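Fucolectin-related protein (Streptococcus pneumoniae, PDB 2WMF) probably hydrolyses host blood-group carbohydrate antigens, acting through the catalytic module of a family 98 glycoside hydrolase. Local coordinates at residues D243-W248 with R265-E270; Y252-E257 with T486-M491. All coordinates share one frame; numbering follows the deposited sequence.

Contact 1 (D243-W248 with R265-E270)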
loop_
_atom_site.group_PDB
_atom_site.type_symbol
_atom_site.label_atom_id
_atom_site.label_comp_id
_atom_site.label_asym_id
_atom_site.label_seq_id
_atom_site.Cartn_x
_atom_site.Cartn_y
_atom_site.Cartn_z
ATOM N N ASP A 243 -2.189 -3.778 5.621
ATOM C CA ASP A 243 -2.346 -4.337 6.972
ATOM C C ASP A 243 -2.009 -5.823 7.016
ATOM O O ASP A 243 -2.752 -6.641 6.472
ATOM C CB ASP A 243 -3.759 -4.079 7.511
ATOM C CG ASP A 243 -3.941 -4.525 8.952
ATOM O OD1 ASP A 243 -2.941 -4.920 9.588
ATOM O OD2 ASP A 243 -5.099 -4.405 9.425
ATOM N N THR A 244 -0.936 -6.155 7.717
ATOM C CA THR A 244 -0.475 -7.571 7.805
ATOM C C THR A 244 -1.384 -8.412 8.736
ATOM O O THR A 244 -1.274 -9.636 8.748
ATOM C CB THR A 244 0.972 -7.691 8.243
ATOM O OG1 THR A 244 1.126 -7.145 9.549
ATOM C CG2 THR A 244 1.939 -6.957 7.221
ATOM N N TRP A 245 -2.295 -7.749 9.465
ATOM C CA TRP A 245 -3.369 -8.473 10.168
ATOM C C TRP A 245 -4.216 -9.291 9.181
ATOM O O TRP A 245 -4.905 -10.238 9.589
ATOM C CB TRP A 245 -4.281 -7.527 10.967
ATOM C CG TRP A 245 -3.814 -7.130 12.333
ATOM C CD1 TRP A 245 -3.247 -5.946 12.710
ATOM C CD2 TRP A 245 -3.950 -7.904 13.531
ATOM N NE1 TRP A 245 -2.998 -5.944 14.055
ATOM C CE2 TRP A 245 -3.449 -7.117 14.599
ATOM C CE3 TRP A 245 -4.460 -9.164 13.812
ATOM C CZ2 TRP A 245 -3.395 -7.582 15.926
ATOM C CZ3 TRP A 245 -4.432 -9.623 15.143
ATOM C CH2 TRP A 245 -3.883 -8.826 16.172
ATOM N N LYS A 246 -4.195 -8.945 7.885
ATOM C CA LYS A 246 -4.896 -9.812 6.889
ATOM C C LYS A 246 -4.438 -11.284 7.023
ATOM O O LYS A 246 -5.245 -12.230 6.781
ATOM C CB LYS A 246 -4.739 -9.304 5.459
ATOM C CG LYS A 246 -3.375 -9.552 4.785
ATOM C CD LYS A 246 -3.386 -9.201 3.305
ATOM C CE LYS A 246 -3.706 -7.750 3.027
ATOM N NZ LYS A 246 -2.760 -6.762 3.626
ATOM N N TRP A 247 -3.160 -11.467 7.344
ATOM C CA TRP A 247 -2.577 -12.804 7.412
ATOM C C TRP A 247 -3.298 -13.615 8.526
ATOM O O TRP A 247 -3.661 -14.799 8.346
ATOM C CB TRP A 247 -1.051 -12.737 7.613
ATOM C CG TRP A 247 -0.280 -13.922 7.121
ATOM C CD1 TRP A 247 0.252 -14.897 7.881
ATOM C CD2 TRP A 247 0.091 -14.220 5.770
ATOM N NE1 TRP A 247 0.947 -15.814 7.104
ATOM C CE2 TRP A 247 0.824 -15.433 5.788
ATOM C CE3 TRP A 247 -0.108 -13.571 4.539
ATOM C CZ2 TRP A 247 1.382 -15.983 4.625
ATOM C CZ3 TRP A 247 0.427 -14.141 3.395
ATOM C CH2 TRP A 247 1.142 -15.328 3.438
ATOM N N TRP A 248 -3.537 -12.950 9.650
ATOM C CA TRP A 248 -4.320 -13.499 10.801
ATOM C C TRP A 248 -5.776 -13.721 10.409
ATOM O O TRP A 248 -6.355 -14.767 10.709
ATOM C CB TRP A 248 -4.229 -12.528 11.971
ATOM C CG TRP A 248 -4.947 -12.977 13.211
ATOM C CD1 TRP A 248 -4.458 -13.781 14.211
ATOM C CD2 TRP A 248 -6.272 -12.627 13.576
ATOM N NE1 TRP A 248 -5.427 -13.953 15.179
ATOM C CE2 TRP A 248 -6.541 -13.244 14.814
ATOM C CE3 TRP A 248 -7.265 -11.834 12.987
ATOM C CZ2 TRP A 248 -7.752 -13.111 15.464
ATOM C CZ3 TRP A 248 -8.480 -11.694 13.655
ATOM C CH2 TRP A 248 -8.713 -12.348 14.879
ATOM N N ARG A 265 1.415 -13.991 16.085
ATOM C CA ARG A 265 2.551 -14.213 15.204
ATOM C C ARG A 265 2.142 -14.132 13.706
ATOM O O ARG A 265 2.974 -13.870 12.829
ATOM C CB ARG A 265 3.214 -15.526 15.570
ATOM C CG ARG A 265 3.898 -15.467 16.889
ATOM C CD ARG A 265 4.504 -16.784 17.298
ATOM N NE ARG A 265 3.470 -17.727 17.715
ATOM C CZ ARG A 265 3.711 -18.859 18.391
ATOM N NH1 ARG A 265 4.949 -19.230 18.643
ATOM N NH2 ARG A 265 2.700 -19.624 18.780
ATOM N N SER A 266 0.869 -14.379 13.418
ATOM C CA SER A 266 0.340 -14.246 12.060
ATOM C C SER A 266 0.523 -12.841 11.499
ATOM O O SER A 266 0.796 -12.672 10.297
ATOM C CB SER A 266 -1.133 -14.706 11.992
ATOM O OG SER A 266 -1.301 -16.059 12.433
ATOM N N TYR A 267 0.397 -11.806 12.332
ATOM C CA TYR A 267 0.575 -10.458 11.769
ATOM C C TYR A 267 2.042 -10.127 11.486
ATOM O O TYR A 267 2.355 -9.098 10.858
ATOM C CB TYR A 267 -0.105 -9.370 12.599
ATOM C CG TYR A 267 0.409 -9.058 13.989
ATOM C CD1 TYR A 267 1.751 -8.758 14.236
ATOM C CD2 TYR A 267 -0.504 -8.900 15.063
ATOM C CE1 TYR A 267 2.186 -8.410 15.535
ATOM C CE2 TYR A 267 -0.073 -8.535 16.354
ATOM C CZ TYR A 267 1.260 -8.297 16.598
ATOM O OH TYR A 267 1.657 -7.887 17.867
ATOM N N ALA A 268 2.949 -11.013 11.939
ATOM C CA ALA A 268 4.378 -10.900 11.668
ATOM C C ALA A 268 4.854 -11.925 10.629
ATOM O O ALA A 268 6.059 -12.188 10.495
ATOM C CB ALA A 268 5.192 -11.000 13.018
ATOM N N SER A 269 3.892 -12.441 9.843
ATOM C CA SER A 269 4.156 -13.506 8.910
ATOM C C SER A 269 3.838 -13.236 7.422
ATOM O O SER A 269 4.153 -14.046 6.563
ATOM C CB SER A 269 3.484 -14.799 9.381
ATOM O OG SER A 269 4.009 -15.219 10.643
ATOM N N GLU A 270 3.242 -12.090 7.102
ATOM C CA GLU A 270 3.073 -11.733 5.677
ATOM C C GLU A 270 4.483 -11.474 5.099
ATOM O O GLU A 270 5.229 -10.648 5.664
ATOM C CB GLU A 270 2.221 -10.485 5.510
ATOM C CG GLU A 270 2.102 -10.095 4.036
ATOM C CD GLU A 270 1.122 -8.999 3.678
ATOM O OE1 GLU A 270 0.224 -8.694 4.470
ATOM O OE2 GLU A 270 1.276 -8.473 2.514
#
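T244 and Y267 join the turn at the end of strand 237-243, the seventh strand of a (beta/alpha)8 barrel, to the loop that precedes helix 272-283. Their bond is the one direct hydrogen bond between the segments: T244 OG1 donates to Y267 O at 2.7 Å, in the carbonyl plane and on a lone pair. A chi1 of 62° holds OG1 between the backbone N and the carbonyl carbon, while CG2 packs against E270 CB and OE1; threonine suits the place by offering a donor on one branch and a methyl on the other.

Charged and capping groups gather at the start of the short helix. D243 caps it through OD1, which accepts from W245 N; OD2 is bonded to T214. The bent chain of K246 curls back to bring NZ within 2.8 Å of D243 O, which K246 N reaches from the opposite face, so one carbonyl is gripped twice. The salt bridge to E270 is long, K246 NZ to E270 OE1 3.7 Å; K246 NZ also bonds to N213 and forms a salt bridge with E278.

Aromatic rings fill the rest. Y267 turns its edge to the face of W245 in a T-shaped pair, the centroids of the W245 six-membered ring and the Y267 ring 4.8 Å apart and the planes at 62°; the tyrosine hydroxyl continues to E508, in the C-terminal family region. The broad indole of W247 lies under the backbone of 269-270: E270 CA sits 4.1 Å from the centroid of its six-membered ring, 21° off the normal, a CH-pi contact, and S269 O lies over the same face. W247 NE1 bonds to T253 O, satisfying the buried indole nitrogen.

S266, a small residue, allows close approach of the helix: its CB lies at the edge of the W248 ring and comes within 3.6 Å of W248 CA.

Contact 2 (Y252-E257 with T486-M491)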
loop_
_atom_site.group_PDB
_atom_site.type_symbol
_atom_site.label_atom_id
_atom_site.label_comp_id
_atom_site.label_asym_id
_atom_site.label_seq_id
_atom_site.Cartn_x
_atom_site.Cartn_y
_atom_site.Cartn_z
ATOM N N TYR A 252 -3.723 -17.766 8.311
ATOM C CA TYR A 252 -2.426 -18.178 7.878
ATOM C C TYR A 252 -1.412 -18.064 9.007
ATOM O O TYR A 252 -1.586 -17.277 9.923
ATOM C CB TYR A 252 -1.991 -17.342 6.669
ATOM C CG TYR A 252 -2.792 -17.491 5.406
ATOM C CD1 TYR A 252 -3.639 -18.569 5.197
ATOM C CD2 TYR A 252 -2.629 -16.592 4.358
ATOM C CE1 TYR A 252 -4.330 -18.708 4.011
ATOM C CE2 TYR A 252 -3.306 -16.729 3.172
ATOM C CZ TYR A 252 -4.158 -17.800 3.014
ATOM O OH TYR A 252 -4.835 -17.964 1.849
ATOM N N THR A 253 -0.334 -18.834 8.900
ATOM C CA THR A 253 0.712 -18.928 9.927
ATOM C C THR A 253 2.106 -18.801 9.288
ATOM O O THR A 253 2.346 -17.859 8.533
ATOM C CB THR A 253 0.494 -20.175 10.805
ATOM O OG1 THR A 253 0.432 -21.339 9.974
ATOM C CG2 THR A 253 -0.787 -20.000 11.599
ATOM N N ASN A 254 3.006 -19.760 9.492
ATOM C CA ASN A 254 4.293 -19.732 8.790
ATOM C C ASN A 254 4.083 -19.779 7.282
ATOM O O ASN A 254 3.090 -20.348 6.794
ATOM C CB ASN A 254 5.154 -20.905 9.256
ATOM C CG ASN A 254 6.624 -20.732 8.941
ATOM O OD1 ASN A 254 7.048 -19.691 8.430
ATOM N ND2 ASN A 254 7.407 -21.765 9.229
ATOM N N THR A 255 5.008 -19.233 6.505
ATOM C CA THR A 255 4.810 -19.186 5.055
ATOM C C THR A 255 4.521 -20.601 4.501
ATOM O O THR A 255 5.285 -21.545 4.751
ATOM C CB THR A 255 6.049 -18.597 4.337
ATOM O OG1 THR A 255 6.608 -17.586 5.171
ATOM C CG2 THR A 255 5.669 -18.015 2.962
ATOM N N PHE A 256 3.430 -20.678 3.721
ATOM C CA PHE A 256 2.946 -21.896 3.062
ATOM C C PHE A 256 2.334 -22.980 3.979
ATOM O O PHE A 256 1.862 -24.018 3.502
ATOM C CB PHE A 256 4.023 -22.528 2.198
ATOM C CG PHE A 256 4.777 -21.543 1.313
ATOM C CD1 PHE A 256 4.061 -20.756 0.412
ATOM C CD2 PHE A 256 6.157 -21.478 1.321
ATOM C CE1 PHE A 256 4.704 -19.852 -0.392
ATOM C CE2 PHE A 256 6.822 -20.599 0.473
ATOM C CZ PHE A 256 6.092 -19.785 -0.396
ATOM N N GLU A 257 2.344 -22.738 5.272
ATOM C CA GLU A 257 1.928 -23.740 6.272
ATOM C C GLU A 257 0.415 -23.826 6.372
ATOM O O GLU A 257 -0.309 -22.825 6.291
ATOM C CB GLU A 257 2.543 -23.387 7.627
ATOM C CG GLU A 257 2.203 -24.309 8.796
ATOM C CD GLU A 257 2.866 -23.809 10.063
ATOM O OE1 GLU A 257 2.575 -22.668 10.531
ATOM O OE2 GLU A 257 3.681 -24.572 10.594
ATOM N N THR A 486 12.062 -13.290 5.081
ATOM C CA THR A 486 12.756 -13.989 6.176
ATOM C C THR A 486 11.998 -15.288 6.502
ATOM O O THR A 486 10.773 -15.348 6.338
ATOM C CB THR A 486 12.869 -13.103 7.436
ATOM O OG1 THR A 486 11.541 -12.822 7.953
ATOM C CG2 THR A 486 13.652 -11.842 7.145
ATOM N N ASP A 487 12.713 -16.298 7.001
ATOM C CA ASP A 487 12.096 -17.525 7.488
ATOM C C ASP A 487 11.437 -17.249 8.857
ATOM O O ASP A 487 12.106 -16.809 9.809
ATOM C CB ASP A 487 13.178 -18.603 7.619
ATOM C CG ASP A 487 12.655 -19.922 8.129
ATOM O OD1 ASP A 487 11.417 -20.112 8.130
ATOM O OD2 ASP A 487 13.510 -20.765 8.495
ATOM N N LYS A 488 10.120 -17.489 8.940
ATOM C CA LYS A 488 9.350 -17.213 10.153
ATOM C C LYS A 488 9.277 -18.435 11.075
ATOM O O LYS A 488 8.572 -18.411 12.087
ATOM C CB LYS A 488 7.918 -16.797 9.797
ATOM C CG LYS A 488 7.776 -15.632 8.729
ATOM C CD LYS A 488 8.514 -14.394 9.201
ATOM C CE LYS A 488 8.356 -13.213 8.254
ATOM N NZ LYS A 488 8.761 -13.473 6.842
ATOM N N THR A 489 9.966 -19.517 10.701
ATOM C CA THR A 489 9.902 -20.770 11.468
ATOM C C THR A 489 10.309 -20.584 12.947
ATOM O O THR A 489 9.604 -21.084 13.846
ATOM C CB THR A 489 10.804 -21.885 10.795
ATOM O OG1 THR A 489 10.385 -22.103 9.436
ATOM C CG2 THR A 489 10.710 -23.179 11.588
ATOM N N ALA A 490 11.405 -19.868 13.220
ATOM C CA ALA A 490 11.833 -19.697 14.617
ATOM C C ALA A 490 10.726 -19.062 15.485
ATOM O O ALA A 490 10.442 -19.507 16.600
ATOM C CB ALA A 490 13.113 -18.899 14.711
ATOM N N MET A 491 10.079 -18.024 14.952
ATOM C CA MET A 491 9.072 -17.329 15.711
ATOM C C MET A 491 7.900 -18.291 16.011
ATOM O O MET A 491 7.350 -18.328 17.143
ATOM C CB MET A 491 8.585 -16.102 14.915
ATOM C CG MET A 491 7.460 -15.337 15.596
ATOM S SD MET A 491 6.958 -13.898 14.631
ATOM C CE MET A 491 6.492 -14.732 13.088
HETATM O O HOH W 1 8.735 -18.557 6.542
HETATM O O HOH W 2 6.571 -14.732 5.496
#
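N254 reaches across to K488 and T489 with an amide that uses both ends, at the start of a type II beta turn running from N254 to E257. From CB, a chi1 of -162° swings CG away from the residue's own backbone N and carries the amide up to the start of a helix, with CG 4.0 Å from T489 N. There the two tips divide. OD1 lies against K488 CB at 3.3 Å and accepts from water 1 at 2.8 Å; a weak bond from T255 N helps to hold it. ND2 donates to T489 OG1 at 3.0 Å, with an N-H...O angle of 154° and the acceptor close to the amide plane. Asparagine suits the place because it offers an acceptor and a donor side by side.

T489 OG1 donates to the syn lone pair of D487 OD1, 2.6 Å away, while accepting from N254 ND2. The same OD1 takes T489 N from above the carboxylate plane, the capping bond of the helix. Two waters fill in the rest: water 1 links N254 OD1, T255 OG1 and K488 N, and water 2 joins T255 OG1 to K488 NZ at 2.9 Å. The lysine chain, bent at chi2 and chi4, folds NZ back onto T486 O and T486 OG1.

The turn thus meets the N-terminal end of helix 489-493, K488 just before it and T489 as its first residue; T253 and N254 also touch W492. K488 NZ forms a salt bridge with E272 of helix 272-283, tying the approach to helix 489-493 to that helix of the barrel region.

Overall arrangement
The two contacts interleave along the chain, 243-248, 252-257, 265-270 and then 486-491, and their centres lie 10 Å apart. A probable hydrogen bond joins them, S266 OG to Y252 O at 2.8 Å, and K488 CE packs on A268 O at 3.4 Å. Contact 1 is buried near the C-terminal end of a barrel strand, the end where active sites of this fold lie; contact 2 is nearer the surface, about 22 Å from the chain's centre against about 15 Å for contact 1. Contact 1 folds the seventh beta-alpha loop back on its own start, and contact 2 ties the middle of that loop to the C-terminal family region.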